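Local coordinates for protein TASOR (Homo sapiens, PDB 6TL1) that is a component of the HUSH complex, which maintains epigenetic silencing at H3K9me3-rich loci by promoting recruitment of the methyltransferase SETDB1 and of MORC2, at residues 12-15 with 16-20. Residues are numbered along the deposited sequence; the frame is centred on the assembly and turned at random.
Sequences REFE and DVVNI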
loop_
_atom_site.group_PDB
_atom_site.type_symbol
_atom_site.label_atom_id
_atom_site.label_comp_id
_atom_site.label_asym_id
_atom_site.label_seq_id
_atom_site.Cartn_x
_atom_site.Cartn_y
_atom_site.Cartn_z
ATOM N N ARG A 12 8.366 14.664 -17.068
ATOM C CA ARG A 12 8.812 13.279 -16.934
ATOM C C ARG A 12 8.489 12.718 -15.550
ATOM O O ARG A 12 8.005 11.586 -15.426
ATOM C CB ARG A 12 10.308 13.173 -17.227
ATOM C CG ARG A 12 10.860 11.769 -16.991
ATOM C CD ARG A 12 12.363 11.686 -17.254
ATOM N NE ARG A 12 12.687 11.715 -18.681
ATOM C CZ ARG A 12 12.723 10.640 -19.464
ATOM N NH1 ARG A 12 12.449 9.437 -18.969
ATOM N NH2 ARG A 12 13.039 10.765 -20.749
ATOM N N GLU A 13 8.784 13.478 -14.492
ATOM C CA GLU A 13 8.568 12.962 -13.140
ATOM C C GLU A 13 7.089 12.767 -12.853
ATOM O O GLU A 13 6.698 11.797 -12.199
ATOM C CB GLU A 13 9.181 13.907 -12.107
ATOM C CG GLU A 13 10.665 14.157 -12.284
ATOM C CD GLU A 13 11.341 14.596 -10.990
ATOM O OE1 GLU A 13 10.974 15.663 -10.453
ATOM O OE2 GLU A 13 12.234 13.868 -10.505
ATOM N N PHE A 14 6.258 13.694 -13.321
ATOM C CA PHE A 14 4.816 13.589 -13.146
ATOM C C PHE A 14 4.270 12.348 -13.838
ATOM O O PHE A 14 3.470 11.602 -13.256
ATOM C CB PHE A 14 4.151 14.854 -13.690
ATOM C CG PHE A 14 2.668 14.938 -13.445
ATOM C CD1 PHE A 14 1.776 14.341 -14.326
ATOM C CD2 PHE A 14 2.165 15.628 -12.357
ATOM C CE1 PHE A 14 0.412 14.429 -14.122
ATOM C CE2 PHE A 14 0.797 15.716 -12.148
ATOM C CZ PHE A 14 -0.074 15.117 -13.031
ATOM N N GLU A 15 4.723 12.086 -15.068
ATOM C CA GLU A 15 4.178 10.960 -15.811
ATOM C C GLU A 15 4.728 9.630 -15.321
ATOM O O GLU A 15 4.048 8.612 -15.474
ATOM C CB GLU A 15 4.496 11.112 -17.304
ATOM C CG GLU A 15 3.897 12.354 -17.968
ATOM C CD GLU A 15 2.385 12.446 -17.823
ATOM O OE1 GLU A 15 1.713 11.391 -17.841
ATOM O OE2 GLU A 15 1.870 13.578 -17.679
ATOM N N ASP A 16 5.912 9.628 -14.697
ATOM C CA ASP A 16 6.403 8.439 -13.998
ATOM C C ASP A 16 5.487 8.048 -12.841
ATOM O O ASP A 16 5.211 6.862 -12.626
ATOM C CB ASP A 16 7.831 8.664 -13.492
ATOM C CG ASP A 16 8.886 8.504 -14.585
ATOM O OD1 ASP A 16 8.558 8.029 -15.693
ATOM O OD2 ASP A 16 10.055 8.861 -14.327
ATOM N N VAL A 17 5.067 9.027 -12.035
ATOM C CA VAL A 17 4.182 8.733 -10.910
ATOM C C VAL A 17 2.839 8.232 -11.417
ATOM O O VAL A 17 2.293 7.248 -10.912
ATOM C CB VAL A 17 4.009 9.971 -10.019
ATOM C CG1 VAL A 17 3.036 9.665 -8.876
ATOM C CG2 VAL A 17 5.357 10.414 -9.485
ATOM N N VAL A 18 2.289 8.912 -12.423
ATOM C CA VAL A 18 1.046 8.466 -13.036
ATOM C C VAL A 18 1.231 7.085 -13.644
ATOM O O VAL A 18 0.319 6.254 -13.576
ATOM C CB VAL A 18 0.546 9.500 -14.066
ATOM C CG1 VAL A 18 -0.523 8.908 -14.946
ATOM C CG2 VAL A 18 -0.010 10.723 -13.350
ATOM N N ASN A 19 2.428 6.785 -14.180
ATOM C CA ASN A 19 2.622 5.474 -14.794
ATOM C C ASN A 19 2.589 4.358 -13.762
ATOM O O ASN A 19 2.196 3.234 -14.093
ATOM C CB ASN A 19 3.946 5.382 -15.554
ATOM C CG ASN A 19 3.914 6.135 -16.871
ATOM O OD1 ASN A 19 2.858 6.505 -17.332
ATOM N ND2 ASN A 19 5.077 6.325 -17.494
ATOM N N ILE A 20 3.021 4.635 -12.529
ATOM C CA ILE A 20 2.888 3.645 -11.460
ATOM C C ILE A 20 1.415 3.326 -11.236
ATOM O O ILE A 20 1.021 2.157 -11.146
ATOM C CB ILE A 20 3.551 4.165 -10.171
ATOM C CG1 ILE A 20 5.062 4.367 -10.379
ATOM C CG2 ILE A 20 3.294 3.195 -9.004
ATOM C CD1 ILE A 20 5.671 5.195 -9.291
HETATM O O HOH W 1 7.816 9.350 -17.769
HETATM O O HOH W 2 11.946 7.868 -16.575
HETATM O O HOH W 3 1.725 8.849 -18.373
#
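Arg12 and Asp16, one turn apart on helix 12-22, are linked by both backbone and water. The i+4 to i helical bond from Asp16 N to Arg12 O spans 3.0 Å, and the same pattern repeats from Val17 N to Glu13 O (3.2 Å) and from Val18 N to Phe14 O. This last bond is nearly straight, with an N-H...O angle of 171°. A matching bond from Asn19 N to Glu15 O is doubtful, since that oxygen's modelled position is less certain.

Waters join the polar side chains. One donates to Asp16 OD1 at 2.6 Å and also to Arg12 O, giving that carbonyl a second donor besides Asp16 N. Another donates to Asp16 OD2 and accepts from Arg12 NH1, lying in the guanidinium plane at its edge. Direct ion pairing is absent: Arg12 NH1 and Asp16 OD2 stand 5.3 Å apart, their planar groups turned 67° to each other. The arginine chain, extended through chi2 and bent at chi3 (-74°), ends with NH1 on the bridging water instead of on the carboxylate. A third water donates to both Glu15 OE1, at 2.6 Å, and Asn19 OD1; the glutamate's bend at chi2 helps bring its carboxylate to this bridge.

On the buried side, Val18 CG2 meets Phe14 CE1 obliquely at 3.8 Å. The helix packs against the antiparallel sheet here: Phe14 touches Ala39 and Val18 touches Tyr36 on strand 34-42, while Val17 reaches Leu41 of that strand and Ala203 and Val205 of strand 199-209.

The helix is thus amphipathic, its apolar side chains set against the sheet of the pseudo-PARP domain, with the Arg12-Asp16 and Glu15-Asn19 pairs bridged by water on its outer side. Attraction between Arg12 and Asp16 is therefore probably softened by the intervening water.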